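PDB 4FO0: actin-related protein 8 from Homo sapiens, which binds ATP, has low basal ATPase activity without polymerising, and is a proposed core component of the INO80 chromatin-remodelling complex. Local coordinates for residues I40-A45 and H152-R157; Y56-L61 and N161-P166; K90-T95 and D323-G328. All blocks are in the same frame, centred on the assembly; numbering follows the deposited sequence.

Contacts 1 and 2 adjoin each other beside the ATP pocket, their centres about 10 Å apart, whereas contact 3 lies on the opposite side of the chain's centre, about 40 and 42 Å from them between centres. Contact 1 comes nearest the nucleotide: the side chain of Ile-155 is about 5 Å from the bound ATP and about 8 Å from the magnesium ion. Contact 2 forms an outer layer, with the Asn-161 side chain about 11 Å from ATP. Two bonds tie the layers together, Asp-58 OD2 receiving Trp-153 N and Pro-154 O receiving Asn-161 N, each at 2.7 Å. Contact 3 joins two remote surface loops, its nearest atoms about 21 Å from contact 2.

Contact 1. Residues I40-A45 and H152-R157; sequences IPHVIA and HWPIRR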
loop_
_atom_site.group_PDB
_atom_site.type_symbol
_atom_site.label_atom_id
_atom_site.label_comp_id
_atom_site.label_asym_id
_atom_site.label_seq_id
_atom_site.Cartn_x
_atom_site.Cartn_y
_atom_site.Cartn_z
ATOM N N ILE A 40 3.230 0.073 11.698
ATOM C CA ILE A 40 2.001 0.115 12.473
ATOM C C ILE A 40 0.795 0.179 11.557
ATOM O O ILE A 40 0.803 0.931 10.569
ATOM C CB ILE A 40 1.975 1.368 13.380
ATOM C CG1 ILE A 40 3.074 1.278 14.430
ATOM C CG2 ILE A 40 0.614 1.545 14.032
ATOM C CD1 ILE A 40 4.447 1.459 13.852
ATOM N N PRO A 41 -0.244 -0.606 11.874
ATOM C CA PRO A 41 -1.543 -0.440 11.196
ATOM C C PRO A 41 -1.974 0.992 11.402
ATOM O O PRO A 41 -2.095 1.446 12.531
ATOM C CB PRO A 41 -2.479 -1.382 11.958
ATOM C CG PRO A 41 -1.537 -2.414 12.585
ATOM C CD PRO A 41 -0.254 -1.682 12.877
ATOM N N HIS A 42 -2.175 1.714 10.317
ATOM C CA HIS A 42 -2.408 3.138 10.412
ATOM C C HIS A 42 -3.889 3.402 10.669
ATOM O O HIS A 42 -4.635 3.836 9.777
ATOM C CB HIS A 42 -1.950 3.779 9.117
ATOM C CG HIS A 42 -1.831 5.254 9.201
ATOM N ND1 HIS A 42 -2.731 6.104 8.600
ATOM C CD2 HIS A 42 -0.934 6.036 9.838
ATOM C CE1 HIS A 42 -2.384 7.350 8.856
ATOM N NE2 HIS A 42 -1.292 7.335 9.599
ATOM N N VAL A 43 -4.307 3.115 11.896
ATOM C CA VAL A 43 -5.720 3.062 12.257
ATOM C C VAL A 43 -5.898 3.423 13.729
ATOM O O VAL A 43 -4.976 3.265 14.536
ATOM C CB VAL A 43 -6.287 1.651 12.031
ATOM C CG1 VAL A 43 -5.534 0.647 12.899
ATOM C CG2 VAL A 43 -7.812 1.604 12.312
ATOM N N ILE A 44 -7.083 3.914 14.076
ATOM C CA ILE A 44 -7.351 4.326 15.443
ATOM C C ILE A 44 -8.793 4.011 15.829
ATOM O O ILE A 44 -9.725 4.202 15.042
ATOM C CB ILE A 44 -7.062 5.837 15.667
ATOM C CG1 ILE A 44 -7.435 6.239 17.092
ATOM C CG2 ILE A 44 -7.854 6.693 14.714
ATOM C CD1 ILE A 44 -6.995 7.624 17.472
ATOM N N ALA A 45 -8.968 3.500 17.038
ATOM C CA ALA A 45 -10.304 3.286 17.585
ATOM C C ALA A 45 -10.599 4.362 18.621
ATOM O O ALA A 45 -9.802 4.607 19.528
ATOM C CB ALA A 45 -10.420 1.904 18.208
ATOM N N HIS A 152 -11.391 4.267 12.705
ATOM C CA HIS A 152 -10.987 5.254 11.703
ATOM C C HIS A 152 -9.634 4.946 11.074
ATOM O O HIS A 152 -8.628 4.747 11.771
ATOM C CB HIS A 152 -10.984 6.676 12.291
ATOM C CG HIS A 152 -12.324 7.122 12.793
ATOM N ND1 HIS A 152 -12.634 7.193 14.135
ATOM C CD2 HIS A 152 -13.442 7.499 12.128
ATOM C CE1 HIS A 152 -13.884 7.594 14.277
ATOM N NE2 HIS A 152 -14.397 7.787 13.075
ATOM N N TRP A 153 -9.634 4.897 9.748
ATOM C CA TRP A 153 -8.416 4.865 8.966
ATOM C C TRP A 153 -8.242 6.249 8.361
ATOM O O TRP A 153 -8.941 6.598 7.419
ATOM C CB TRP A 153 -8.546 3.857 7.836
ATOM C CG TRP A 153 -8.717 2.442 8.269
ATOM C CD1 TRP A 153 -9.896 1.795 8.505
ATOM C CD2 TRP A 153 -7.677 1.474 8.487
ATOM N NE1 TRP A 153 -9.654 0.483 8.864
ATOM C CE2 TRP A 153 -8.304 0.261 8.863
ATOM C CE3 TRP A 153 -6.280 1.513 8.406
ATOM C CZ2 TRP A 153 -7.580 -0.899 9.153
ATOM C CZ3 TRP A 153 -5.557 0.354 8.695
ATOM C CH2 TRP A 153 -6.209 -0.832 9.064
ATOM N N PRO A 154 -7.316 7.047 8.905
ATOM C CA PRO A 154 -7.107 8.440 8.495
ATOM C C PRO A 154 -6.703 8.563 7.034
ATOM O O PRO A 154 -6.794 9.639 6.455
ATOM C CB PRO A 154 -5.956 8.892 9.384
ATOM C CG PRO A 154 -6.021 7.998 10.567
ATOM C CD PRO A 154 -6.462 6.672 10.040
ATOM N N ILE A 155 -6.250 7.469 6.438
ATOM C CA ILE A 155 -5.862 7.512 5.045
ATOM C C ILE A 155 -6.521 6.388 4.256
ATOM O O ILE A 155 -6.545 5.236 4.694
ATOM C CB ILE A 155 -4.334 7.471 4.907
ATOM C CG1 ILE A 155 -3.731 8.638 5.692
ATOM C CG2 ILE A 155 -3.916 7.507 3.430
ATOM C CD1 ILE A 155 -2.247 8.712 5.597
ATOM N N ARG A 156 -7.078 6.745 3.106
ATOM C CA ARG A 156 -7.735 5.793 2.213
ATOM C C ARG A 156 -7.276 6.099 0.804
ATOM O O ARG A 156 -7.231 7.269 0.404
ATOM C CB ARG A 156 -9.271 5.920 2.271
ATOM C CG ARG A 156 -9.916 5.660 3.640
ATOM C CD ARG A 156 -9.967 4.179 4.010
ATOM N NE ARG A 156 -8.649 3.688 4.405
ATOM C CZ ARG A 156 -8.371 2.434 4.752
ATOM N NH1 ARG A 156 -9.325 1.511 4.753
ATOM N NH2 ARG A 156 -7.128 2.101 5.088
ATOM N N ARG A 157 -6.930 5.059 0.054
ATOM C CA ARG A 157 -6.503 5.250 -1.326
ATOM C C ARG A 157 -5.442 6.340 -1.427
ATOM O O ARG A 157 -5.427 7.119 -2.386
ATOM C CB ARG A 157 -7.710 5.573 -2.216
ATOM C CG ARG A 157 -8.392 4.324 -2.763
ATOM C CD ARG A 157 -9.667 4.662 -3.528
ATOM N NE ARG A 157 -10.858 4.618 -2.681
ATOM C CZ ARG A 157 -11.238 3.546 -1.984
ATOM N NH1 ARG A 157 -10.518 2.412 -2.018
ATOM N NH2 ARG A 157 -12.341 3.611 -1.245
HETATM O O HOH W 1 -5.148 5.128 7.231
#
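A bound water links His-42 to Ile-155: it accepts the backbone N-H of Ile-155 at 2.7 Å from N and is hydrogen-bonded to His-42 ND1, lying in the plane of the imidazole. CG of His-42 is anti to its backbone N (chi1 -166°), and from there CE1 of the ring meets Ile-155 CD1 at 3.5 Å. The far nitrogen, NE2, is held by Trp-181 NE1 of helix 170-187. His-42 is the centre of an inverse gamma turn that interrupts strand 38-47 of the actin-fold sheet; after it, Ile-44 and His-152 form an antiparallel hydrogen-bonded pair, with Ile-44 N to His-152 O and His-152 N to Ile-44 O both 2.9 Å. Val-43 lies over one face of the Trp-153 indole in a CH-pi contact, its CB 3.6 Å from the centroid of the six-membered ring. Arg-156 NH2 approaches the opposite face, offset toward the rim. Arg-156 NE donates to Ile-155 O at 2.6 Å, in the guanidinium plane. The indole is thus sandwiched between an aliphatic group and a cationic one, and Arg-156, whose NH2 also bonds to Ser-24 O, ties this segment directly to the ATP-binding residues.

Contact 2. Residues Y56-L61 and N161-P166; sequences YKDSWL and NIHPGP
CG of Tyr-56 is anti to its backbone N (chi1 -177°) and CG of His-163 lies between its backbone N and carbonyl carbon (chi1 63°); from these positions the two side chains reach toward each other, tip to tip. They belong to irregular loops of the actin fold, one following strand 38-47 and the other leading to helix 170-187. Their rings are nearly parallel, with planes 9° apart, but slid so far that they barely overlap, the centroids being 4.9 Å apart. A water lying in the imidazole plane joins His-163 NE2, 2.7 Å away, to Asp-58 OD2, to which it donates. OD2 also accepts Trp-153 N, and Asn-161, reaching tip to tip toward the carboxylate, donates from ND2 to Trp-153 O. The other imidazole nitrogen is occupied within its own loop, ND1 donating to Pro-164 O at 2.7 Å from above the carbonyl plane. An alanine in place of His-163 would probably deprive both the water and Pro-164 O of a partner and open a gap beside the phenol. Farther up the Tyr-56 side chain, Pro-166 closes the contact, its CG resting 3.9 Å from Tyr-56 CB.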
loop_
_atom_site.group_PDB
_atom_site.type_symbol
_atom_site.label_atom_id
_atom_site.label_comp_id
_atom_site.label_asym_id
_atom_site.label_seq_id
_atom_site.Cartn_x
_atom_site.Cartn_y
_atom_site.Cartn_z
ATOM N N TYR A 56 -19.500 3.551 13.943
ATOM C CA TYR A 56 -18.897 3.886 12.663
ATOM C C TYR A 56 -17.691 2.983 12.384
ATOM O O TYR A 56 -16.751 2.910 13.183
ATOM C CB TYR A 56 -18.483 5.357 12.614
ATOM C CG TYR A 56 -17.930 5.721 11.268
ATOM C CD1 TYR A 56 -16.570 5.589 10.991
ATOM C CD2 TYR A 56 -18.773 6.151 10.251
ATOM C CE1 TYR A 56 -16.064 5.895 9.727
ATOM C CE2 TYR A 56 -18.280 6.466 8.998
ATOM C CZ TYR A 56 -16.927 6.334 8.738
ATOM O OH TYR A 56 -16.450 6.642 7.480
ATOM N N LYS A 57 -17.732 2.270 11.265
ATOM C CA LYS A 57 -16.565 1.511 10.830
ATOM C C LYS A 57 -16.147 2.022 9.463
ATOM O O LYS A 57 -16.976 2.127 8.557
ATOM C CB LYS A 57 -16.843 -0.000 10.763
ATOM C CG LYS A 57 -17.427 -0.640 12.026
ATOM C CD LYS A 57 -16.652 -0.282 13.295
ATOM C CE LYS A 57 -17.320 -0.888 14.539
ATOM N NZ LYS A 57 -17.388 -2.386 14.466
ATOM N N ASP A 58 -14.874 2.369 9.310
ATOM C CA ASP A 58 -14.394 2.767 7.993
ATOM C C ASP A 58 -14.406 1.572 7.047
ATOM O O ASP A 58 -14.263 0.422 7.457
ATOM C CB ASP A 58 -12.981 3.368 8.066
ATOM C CG ASP A 58 -12.988 4.896 8.120
ATOM O OD1 ASP A 58 -13.886 5.522 7.511
ATOM O OD2 ASP A 58 -12.087 5.471 8.768
ATOM N N SER A 59 -14.571 1.846 5.766
ATOM C CA SER A 59 -14.447 0.795 4.778
ATOM C C SER A 59 -12.970 0.415 4.652
ATOM O O SER A 59 -12.087 1.266 4.771
ATOM C CB SER A 59 -14.989 1.290 3.441
ATOM O OG SER A 59 -16.034 2.230 3.648
ATOM N N TRP A 60 -12.706 -0.864 4.425
ATOM C CA TRP A 60 -11.362 -1.317 4.123
ATOM C C TRP A 60 -11.302 -2.087 2.790
ATOM O O TRP A 60 -10.865 -1.546 1.767
ATOM C CB TRP A 60 -10.847 -2.174 5.260
ATOM C CG TRP A 60 -9.457 -2.646 5.051
ATOM C CD1 TRP A 60 -8.618 -2.318 4.021
ATOM C CD2 TRP A 60 -8.733 -3.547 5.893
ATOM N NE1 TRP A 60 -7.416 -2.967 4.172
ATOM C CE2 TRP A 60 -7.460 -3.729 5.310
ATOM C CE3 TRP A 60 -9.036 -4.220 7.086
ATOM C CZ2 TRP A 60 -6.493 -4.550 5.877
ATOM C CZ3 TRP A 60 -8.079 -5.033 7.649
ATOM C CH2 TRP A 60 -6.819 -5.193 7.045
ATOM N N LEU A 61 -11.740 -3.346 2.803
ATOM C CA LEU A 61 -11.806 -4.127 1.572
ATOM C C LEU A 61 -13.061 -3.809 0.759
ATOM O O LEU A 61 -13.171 -4.200 -0.395
ATOM C CB LEU A 61 -11.735 -5.635 1.833
ATOM C CG LEU A 61 -10.531 -6.245 2.539
ATOM C CD1 LEU A 61 -10.513 -7.733 2.246
ATOM C CD2 LEU A 61 -9.208 -5.593 2.134
ATOM N N ASN A 161 -8.475 10.660 4.608
ATOM C CA ASN A 161 -9.784 10.029 4.531
ATOM C C ASN A 161 -10.898 10.935 5.007
ATOM O O ASN A 161 -11.360 10.816 6.151
ATOM C CB ASN A 161 -9.845 8.723 5.300
ATOM C CG ASN A 161 -11.190 8.047 5.131
ATOM O OD1 ASN A 161 -11.887 8.308 4.149
ATOM N ND2 ASN A 161 -11.580 7.208 6.086
ATOM N N ILE A 162 -11.318 11.838 4.122
ATOM C CA ILE A 162 -12.388 12.782 4.410
ATOM C C ILE A 162 -13.726 12.256 3.912
ATOM O O ILE A 162 -13.834 11.786 2.773
ATOM C CB ILE A 162 -12.125 14.118 3.727
ATOM C CG1 ILE A 162 -10.800 14.698 4.220
ATOM C CG2 ILE A 162 -13.310 15.060 3.942
ATOM C CD1 ILE A 162 -10.902 16.064 4.717
ATOM N N HIS A 163 -14.743 12.346 4.763
ATOM C CA HIS A 163 -16.041 11.747 4.466
ATOM C C HIS A 163 -17.088 12.260 5.441
ATOM O O HIS A 163 -16.753 12.750 6.519
ATOM C CB HIS A 163 -15.943 10.234 4.594
ATOM C CG HIS A 163 -15.606 9.777 5.982
ATOM N ND1 HIS A 163 -16.515 9.810 7.018
ATOM C CD2 HIS A 163 -14.454 9.300 6.512
ATOM C CE1 HIS A 163 -15.942 9.364 8.122
ATOM N NE2 HIS A 163 -14.691 9.047 7.843
ATOM N N PRO A 164 -18.367 12.125 5.084
ATOM C CA PRO A 164 -19.429 12.634 5.957
ATOM C C PRO A 164 -19.418 11.881 7.264
ATOM O O PRO A 164 -19.101 10.691 7.262
ATOM C CB PRO A 164 -20.701 12.289 5.192
ATOM C CG PRO A 164 -20.261 12.098 3.788
ATOM C CD PRO A 164 -18.912 11.476 3.888
ATOM N N GLY A 165 -19.743 12.553 8.362
ATOM C CA GLY A 165 -19.848 11.871 9.636
ATOM C C GLY A 165 -18.643 11.990 10.541
ATOM O O GLY A 165 -17.706 12.733 10.246
ATOM N N PRO A 166 -18.659 11.231 11.648
ATOM C CA PRO A 166 -17.674 11.290 12.728
ATOM C C PRO A 166 -16.283 10.920 12.238
ATOM O O PRO A 166 -16.111 9.861 11.641
ATOM C CB PRO A 166 -18.171 10.217 13.703
ATOM C CG PRO A 166 -18.884 9.246 12.847
ATOM C CD PRO A 166 -19.564 10.080 11.801
HETATM O O HOH W 2 -12.486 8.215 9.246
#

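Contact 3. Residues K90-T95 and D323-G328; sequences KMSNGT and DQDISG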
loop_
_atom_site.group_PDB
_atom_site.type_symbol
_atom_site.label_atom_id
_atom_site.label_comp_id
_atom_site.label_asym_id
_atom_site.label_seq_id
_atom_site.Cartn_x
_atom_site.Cartn_y
_atom_site.Cartn_z
ATOM N N LYS A 90 1.919 -19.208 -23.095
ATOM C CA LYS A 90 2.227 -20.622 -23.022
ATOM C C LYS A 90 3.021 -20.894 -21.764
ATOM O O LYS A 90 3.538 -19.968 -21.129
ATOM C CB LYS A 90 3.026 -21.064 -24.245
ATOM C CG LYS A 90 2.376 -20.730 -25.572
ATOM C CD LYS A 90 1.035 -21.419 -25.725
ATOM C CE LYS A 90 0.861 -21.916 -27.150
ATOM N NZ LYS A 90 1.875 -22.967 -27.450
ATOM N N MET A 91 3.126 -22.166 -21.407
ATOM C CA MET A 91 3.904 -22.536 -20.242
ATOM C C MET A 91 5.350 -22.794 -20.633
ATOM O O MET A 91 5.696 -22.713 -21.811
ATOM C CB MET A 91 3.280 -23.736 -19.547
ATOM C CG MET A 91 1.897 -23.420 -19.002
ATOM S SD MET A 91 1.363 -24.610 -17.762
ATOM C CE MET A 91 1.242 -26.098 -18.762
ATOM N N SER A 92 6.193 -23.086 -19.648
ATOM C CA SER A 92 7.624 -23.244 -19.889
ATOM C C SER A 92 7.933 -24.355 -20.885
ATOM O O SER A 92 8.895 -24.260 -21.647
ATOM C CB SER A 92 8.369 -23.496 -18.579
ATOM O OG SER A 92 8.420 -22.316 -17.796
ATOM N N ASN A 93 7.121 -25.407 -20.872
ATOM C CA ASN A 93 7.297 -26.503 -21.814
ATOM C C ASN A 93 6.677 -26.207 -23.190
ATOM O O ASN A 93 6.600 -27.085 -24.048
ATOM C CB ASN A 93 6.710 -27.789 -21.233
ATOM C CG ASN A 93 5.206 -27.716 -21.055
ATOM O OD1 ASN A 93 4.544 -26.846 -21.620
ATOM N ND2 ASN A 93 4.656 -28.640 -20.278
ATOM N N GLY A 94 6.221 -24.971 -23.381
ATOM C CA GLY A 94 5.594 -24.560 -24.625
ATOM C C GLY A 94 4.141 -24.952 -24.853
ATOM O O GLY A 94 3.577 -24.662 -25.913
ATOM N N THR A 95 3.517 -25.606 -23.879
ATOM C CA THR A 95 2.127 -26.027 -24.049
ATOM C C THR A 95 1.158 -25.002 -23.490
ATOM O O THR A 95 1.562 -24.076 -22.781
ATOM C CB THR A 95 1.864 -27.367 -23.355
ATOM O OG1 THR A 95 1.843 -27.178 -21.930
ATOM C CG2 THR A 95 2.952 -28.360 -23.717
ATOM N N ASP A 323 2.636 -16.995 -11.531
ATOM C CA ASP A 323 3.476 -17.985 -12.185
ATOM C C ASP A 323 2.644 -18.903 -13.110
ATOM O O ASP A 323 1.854 -19.717 -12.628
ATOM C CB ASP A 323 4.189 -18.787 -11.091
ATOM C CG ASP A 323 5.131 -19.843 -11.639
ATOM O OD1 ASP A 323 5.150 -20.058 -12.873
ATOM O OD2 ASP A 323 5.843 -20.471 -10.817
ATOM N N GLN A 324 2.812 -18.775 -14.429
ATOM C CA GLN A 324 2.060 -19.615 -15.377
ATOM C C GLN A 324 2.202 -21.098 -15.083
ATOM O O GLN A 324 1.282 -21.885 -15.323
ATOM C CB GLN A 324 2.518 -19.394 -16.817
ATOM C CG GLN A 324 1.920 -18.198 -17.486
ATOM C CD GLN A 324 0.419 -18.310 -17.681
ATOM O OE1 GLN A 324 -0.345 -17.506 -17.138
ATOM N NE2 GLN A 324 -0.011 -19.283 -18.486
ATOM N N ASP A 325 3.361 -21.475 -14.570
ATOM C CA ASP A 325 3.721 -22.881 -14.467
ATOM C C ASP A 325 3.097 -23.607 -13.284
ATOM O O ASP A 325 3.112 -24.839 -13.231
ATOM C CB ASP A 325 5.241 -23.036 -14.498
ATOM C CG ASP A 325 5.850 -22.483 -15.778
ATOM O OD1 ASP A 325 5.211 -22.601 -16.849
ATOM O OD2 ASP A 325 6.956 -21.912 -15.713
ATOM N N ILE A 326 2.539 -22.845 -12.347
ATOM C CA ILE A 326 1.755 -23.412 -11.258
ATOM C C ILE A 326 0.319 -23.532 -11.744
ATOM O O ILE A 326 -0.369 -22.526 -11.934
ATOM C CB ILE A 326 1.770 -22.501 -10.008
ATOM C CG1 ILE A 326 3.183 -22.320 -9.473
ATOM C CG2 ILE A 326 0.898 -23.066 -8.905
ATOM C CD1 ILE A 326 3.226 -21.439 -8.234
ATOM N N SER A 327 -0.145 -24.755 -11.950
ATOM C CA SER A 327 -1.459 -24.939 -12.552
ATOM C C SER A 327 -2.142 -26.164 -11.994
ATOM O O SER A 327 -1.546 -26.923 -11.231
ATOM C CB SER A 327 -1.321 -25.083 -14.069
ATOM O OG SER A 327 -0.606 -26.267 -14.402
ATOM N N GLY A 328 -3.400 -26.351 -12.377
ATOM C CA GLY A 328 -4.199 -27.455 -11.874
ATOM C C GLY A 328 -4.897 -27.144 -10.564
ATOM O O GLY A 328 -4.811 -26.031 -10.040
#
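Ser-92 and Asp-325 join two type I beta turns, Met-91 to Gly-94 and Asp-323 to Ile-326, in surface loops of the actin-family fold; the first follows helix 71-88 and the second follows helix 306-319. Hydrogen bonds across the contact converge on a single carboxylate. Ser-92 N donates to Asp-325 OD1 at 3.0 Å, and Ser-92 OG donates to Asp-325 OD2 at 2.6 Å. Both oxygens are met on their syn sides, somewhat out of the carboxylate plane, so the serine grips the acid in a two-pronged fashion that should fix its rotation. CG of Asp-325 stands anti to its carbonyl carbon (chi1 -59°), and from there the carboxylate reaches the serine.

Van der Waals contact comes from Met-91. Its side chain and that of Asp-325 slide past each other in opposite directions, with CB 3.5 Å from Asp-325 OD1. Farther out, SD lies 3.7 Å from Gln-324 O, a carbonyl that also receives a weak hydrogen bond from Arg-97.

Further bonds lie within each loop, among them the Gly-94 N to Met-91 O bond of the first turn. Asp-323 OD1 accepts Asp-325 N from above its carboxylate plane at 2.8 Å, forming an Asx turn at the backbone that bears the gripping carboxylate. In 90-95, Lys-90 NZ reaches across its own loop to Gly-94 O at 2.9 Å. A second Asx turn lies here, where Asn-93 OD1 takes two donors from one residue, Thr-95 N at 2.8 Å and Thr-95 OG1 at 2.7 Å.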